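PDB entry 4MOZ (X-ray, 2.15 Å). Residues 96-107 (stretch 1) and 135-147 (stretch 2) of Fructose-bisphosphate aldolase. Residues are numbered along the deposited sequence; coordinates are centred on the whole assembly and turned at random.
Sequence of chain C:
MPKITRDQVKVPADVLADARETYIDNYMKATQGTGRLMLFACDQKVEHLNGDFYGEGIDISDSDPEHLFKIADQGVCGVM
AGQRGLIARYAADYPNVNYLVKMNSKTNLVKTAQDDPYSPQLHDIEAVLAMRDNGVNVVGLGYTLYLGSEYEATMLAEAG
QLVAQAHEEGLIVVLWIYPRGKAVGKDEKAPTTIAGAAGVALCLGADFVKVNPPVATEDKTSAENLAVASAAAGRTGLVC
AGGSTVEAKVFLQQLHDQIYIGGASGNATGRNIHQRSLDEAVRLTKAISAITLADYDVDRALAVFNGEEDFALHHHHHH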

# COMPACT_ATOMS: atom_id res chain seq x y z
N ASN C 96 -36.80 -0.77 -11.99
CA ASN C 96 -37.63 -1.26 -10.89
C ASN C 96 -37.13 -2.57 -10.31
O ASN C 96 -37.86 -3.55 -10.23
N VAL C 97 -35.86 -2.57 -9.92
CA VAL C 97 -35.23 -3.71 -9.28
C VAL C 97 -34.45 -3.14 -8.11
O VAL C 97 -33.88 -2.05 -8.21
N ASN C 98 -34.45 -3.86 -6.99
CA ASN C 98 -33.60 -3.50 -5.86
C ASN C 98 -32.22 -4.08 -6.10
O ASN C 98 -32.03 -5.30 -6.03
N TYR C 99 -31.25 -3.22 -6.41
CA TYR C 99 -29.89 -3.65 -6.72
C TYR C 99 -28.99 -3.71 -5.50
O TYR C 99 -28.95 -2.79 -4.69
N LEU C 100 -28.27 -4.83 -5.39
CA LEU C 100 -27.21 -4.99 -4.41
C LEU C 100 -25.90 -5.08 -5.18
O LEU C 100 -25.69 -6.03 -5.95
N VAL C 101 -25.02 -4.10 -4.99
CA VAL C 101 -23.75 -4.05 -5.71
C VAL C 101 -22.70 -4.93 -5.04
O VAL C 101 -22.28 -4.67 -3.90
N LYS C 102 -22.28 -5.97 -5.75
CA LYS C 102 -21.25 -6.88 -5.26
C LYS C 102 -19.88 -6.21 -5.43
O LYS C 102 -19.39 -6.06 -6.55
N MSE C 103 -19.29 -5.82 -4.31
CA MSE C 103 -18.10 -4.97 -4.28
C MSE C 103 -16.80 -5.66 -4.69
O MSE C 103 -15.90 -5.02 -5.23
N ASN C 104 -16.68 -6.95 -4.40
CA ASN C 104 -15.50 -7.70 -4.81
C ASN C 104 -15.82 -8.88 -5.71
O ASN C 104 -16.96 -9.35 -5.73
N SER C 105 -14.83 -9.34 -6.47
CA SER C 105 -14.96 -10.51 -7.33
C SER C 105 -13.58 -11.05 -7.69
O SER C 105 -12.61 -10.30 -7.71
N LYS C 106 -13.52 -12.34 -8.00
CA LYS C 106 -12.31 -12.97 -8.53
C LYS C 106 -12.72 -14.05 -9.52
O LYS C 106 -13.89 -14.44 -9.54
N THR C 107 -11.79 -14.53 -10.33
CA THR C 107 -12.06 -15.68 -11.20
C THR C 107 -11.69 -16.98 -10.48
O THR C 107 -11.03 -16.95 -9.44
N GLY C 135 -29.66 7.85 -10.28
CA GLY C 135 -30.98 7.25 -10.45
C GLY C 135 -31.10 5.74 -10.31
O GLY C 135 -32.19 5.20 -10.48
N VAL C 136 -30.00 5.05 -10.00
CA VAL C 136 -30.06 3.59 -9.88
C VAL C 136 -30.48 3.19 -8.46
O VAL C 136 -29.94 3.70 -7.48
N ASN C 137 -31.45 2.28 -8.39
CA ASN C 137 -32.04 1.85 -7.12
C ASN C 137 -31.14 0.89 -6.33
O ASN C 137 -31.47 -0.29 -6.15
N VAL C 138 -30.00 1.40 -5.87
CA VAL C 138 -29.06 0.61 -5.09
C VAL C 138 -29.53 0.61 -3.65
O VAL C 138 -29.65 1.66 -3.02
N VAL C 139 -29.81 -0.58 -3.13
CA VAL C 139 -30.31 -0.72 -1.76
C VAL C 139 -29.21 -1.20 -0.81
O VAL C 139 -29.31 -1.03 0.40
N GLY C 140 -28.16 -1.81 -1.36
CA GLY C 140 -27.10 -2.33 -0.53
C GLY C 140 -25.86 -2.79 -1.26
O GLY C 140 -25.74 -2.64 -2.49
N LEU C 141 -24.94 -3.34 -0.48
CA LEU C 141 -23.66 -3.79 -0.98
C LEU C 141 -23.41 -5.23 -0.56
O LEU C 141 -23.94 -5.69 0.46
N GLY C 142 -22.60 -5.92 -1.36
CA GLY C 142 -22.17 -7.28 -1.06
C GLY C 142 -20.66 -7.41 -1.10
O GLY C 142 -19.99 -6.69 -1.84
N TYR C 143 -20.12 -8.32 -0.29
CA TYR C 143 -18.68 -8.57 -0.23
C TYR C 143 -18.43 -10.01 0.20
O TYR C 143 -19.11 -10.51 1.10
N THR C 144 -17.46 -10.66 -0.44
CA THR C 144 -17.07 -12.03 -0.10
C THR C 144 -15.78 -12.08 0.73
O THR C 144 -14.80 -11.41 0.39
N LEU C 145 -15.78 -12.89 1.79
CA LEU C 145 -14.57 -13.13 2.58
C LEU C 145 -14.26 -14.62 2.61
O LEU C 145 -15.15 -15.42 2.90
N TYR C 146 -13.01 -14.98 2.32
CA TYR C 146 -12.55 -16.35 2.50
C TYR C 146 -11.74 -16.42 3.79
O TYR C 146 -10.54 -16.17 3.80
N LEU C 147 -12.42 -16.74 4.89
CA LEU C 147 -11.74 -16.93 6.16
C LEU C 147 -10.81 -18.13 6.05
O LEU C 147 -11.11 -19.08 5.32

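Side-chain packing between residues 96-107 and 135-147 of fructose-bisphosphate aldolase, two stretches joined by neighbouring parallel strands. Backbone hydrogen bonds run from Tyr99 N to Asn137 O (2.9 Å) through to Met103 N to Gly142 O (2.7 Å), with a bulge where Val139 is the extra residue. As in any extended strand, successive side chains of 99-102 alternate between the two sheet faces. Tyr99, Val101, Val138 and Leu141 share one face. Tyr99 (m, chi2 -75°) brings CD2 to 3.9 Å from CG1 of Val136 (t), while Asn137 O lies at the edge of its ring. Val101 and Val138, both t, meet at CG2 and CG1 (3.9 Å). Leu141 (m, t) places CD2 4.2 Å from Val101 CB and 4.0 Å from SE of selenomethionine Met103, whose three chi angles are all m, a curled chain.

On the other face Leu100 (t, chi2 off-well at 98°) and Lys102 lie over glycines: a CB on Gly140 would sit 2.9 Å from Leu100 CD1, a clash, and one on Gly142 would be tight against Leu100 CD2 and Lys102 CD. Lys102 (t, p, t, p) bends along the strand, so that its ammonium donates from NZ to Thr144 OG1 (2.7 Å) and, within its own stretch, to Asn104 OD1 and Asn104 O (both 2.9 Å).

Asn104 (p, chi2 -19°) points toward the partner and aligns its amide with the Thr144 backbone: OD1 accepts from Thr144 N (2.8 Å) and ND2 donates to Thr144 O (2.8 Å). The same ND2 lies over one face of the Tyr143 ring (t, chi2 -90°), 3.3 Å from CZ. At the opening end, Asn137 (t, chi2 40°) swings its amide inward, and ND2 donates to Val97 O (3.0 Å) and to OD1 of Asn98 (m; 2.8 Å). Farther along, Lys106 (p, t, t, p) brings CE within 3.4 Å of Tyr146 OH.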

# COMPACT_ATOMS: atom_id res chain seq x y z
CB ASN C 96 -39.09 -1.40 -11.33
CG ASN C 96 -39.61 -0.16 -12.03
OD1 ASN C 96 -40.21 -0.26 -13.10
ND2 ASN C 96 -39.36 1.00 -11.44
CB VAL C 97 -34.27 -4.45 -10.25
CG1 VAL C 97 -33.58 -5.62 -9.55
CG2 VAL C 97 -35.01 -4.95 -11.48
CB ASN C 98 -34.18 -4.01 -4.54
CG ASN C 98 -35.59 -3.50 -4.27
OD1 ASN C 98 -35.88 -2.32 -4.44
ND2 ASN C 98 -36.46 -4.39 -3.82
CB TYR C 99 -29.26 -2.77 -7.81
CG TYR C 99 -29.92 -2.92 -9.16
CD1 TYR C 99 -29.68 -4.05 -9.95
CD2 TYR C 99 -30.78 -1.94 -9.65
CE1 TYR C 99 -30.29 -4.19 -11.19
CE2 TYR C 99 -31.39 -2.07 -10.89
CZ TYR C 99 -31.14 -3.20 -11.66
OH TYR C 99 -31.74 -3.33 -12.89
CB LEU C 100 -27.42 -6.25 -3.58
CG LEU C 100 -26.54 -6.42 -2.35
CD1 LEU C 100 -27.28 -5.98 -1.10
CD2 LEU C 100 -26.11 -7.87 -2.20
CB VAL C 101 -23.24 -2.61 -5.89
CG1 VAL C 101 -21.92 -2.60 -6.66
CG2 VAL C 101 -24.28 -1.76 -6.61
CB LYS C 102 -21.33 -8.22 -6.00
CG LYS C 102 -20.33 -9.27 -5.54
CD LYS C 102 -20.43 -9.55 -4.05
CE LYS C 102 -19.90 -10.94 -3.71
NZ LYS C 102 -18.44 -11.05 -3.96
CB MSE C 103 -17.91 -4.36 -2.89
CG MSE C 103 -19.05 -3.47 -2.45
SE MSE C 103 -19.29 -1.94 -3.62
CE MSE C 103 -17.66 -0.96 -3.20
CB ASN C 104 -14.64 -8.10 -3.60
CG ASN C 104 -15.32 -9.11 -2.68
OD1 ASN C 104 -16.54 -9.29 -2.69
ND2 ASN C 104 -14.51 -9.76 -1.85
CB SER C 105 -15.73 -10.19 -8.61
OG SER C 105 -17.12 -10.02 -8.35
CB LYS C 106 -11.47 -13.57 -7.39
CG LYS C 106 -12.10 -14.77 -6.69
CD LYS C 106 -11.05 -15.57 -5.94
CE LYS C 106 -11.61 -16.90 -5.45
NZ LYS C 106 -11.74 -17.90 -6.54
CB THR C 107 -11.33 -15.60 -12.56
OG1 THR C 107 -9.94 -15.93 -12.39
CG2 THR C 107 -11.48 -14.21 -13.18
CB VAL C 136 -28.74 2.91 -10.28
CG1 VAL C 136 -28.87 1.40 -10.22
CG2 VAL C 136 -28.35 3.33 -11.69
CB ASN C 137 -33.44 1.26 -7.35
CG ASN C 137 -34.15 0.91 -6.05
OD1 ASN C 137 -34.07 1.65 -5.06
ND2 ASN C 137 -34.86 -0.21 -6.06
CB VAL C 138 -27.62 1.17 -5.17
CG1 VAL C 138 -26.67 0.36 -4.30
CG2 VAL C 138 -27.13 1.19 -6.62
CB VAL C 139 -31.57 -1.61 -1.68
CG1 VAL C 139 -32.69 -1.02 -2.54
CG2 VAL C 139 -31.27 -3.04 -2.10
CB LEU C 141 -22.53 -2.91 -0.44
CG LEU C 141 -22.60 -1.39 -0.57
CD1 LEU C 141 -21.33 -0.78 -0.01
CD2 LEU C 141 -22.81 -0.94 -2.01
CB TYR C 143 -18.01 -7.59 0.74
CG TYR C 143 -16.50 -7.62 0.69
CD1 TYR C 143 -15.78 -8.49 1.52
CD2 TYR C 143 -15.78 -6.80 -0.18
CE1 TYR C 143 -14.40 -8.53 1.49
CE2 TYR C 143 -14.39 -6.83 -0.21
CZ TYR C 143 -13.71 -7.71 0.62
OH TYR C 143 -12.34 -7.77 0.60
CB THR C 144 -16.86 -12.88 -1.37
OG1 THR C 144 -18.08 -12.93 -2.11
CG2 THR C 144 -16.44 -14.31 -1.01
CB LEU C 145 -14.72 -12.64 4.02
CG LEU C 145 -14.93 -11.17 4.32
CD1 LEU C 145 -16.42 -10.85 4.43
CD2 LEU C 145 -14.21 -10.82 5.61
CB TYR C 146 -11.72 -16.84 1.30
CG TYR C 146 -12.39 -16.57 -0.03
CD1 TYR C 146 -13.44 -17.37 -0.49
CD2 TYR C 146 -11.99 -15.50 -0.82
CE1 TYR C 146 -14.07 -17.10 -1.70
CE2 TYR C 146 -12.60 -15.23 -2.03
CZ TYR C 146 -13.64 -16.03 -2.47
OH TYR C 146 -14.24 -15.74 -3.68
CB LEU C 147 -12.74 -17.15 7.30
CG LEU C 147 -13.80 -16.06 7.52
CD1 LEU C 147 -14.72 -16.44 8.68
CD2 LEU C 147 -13.19 -14.68 7.74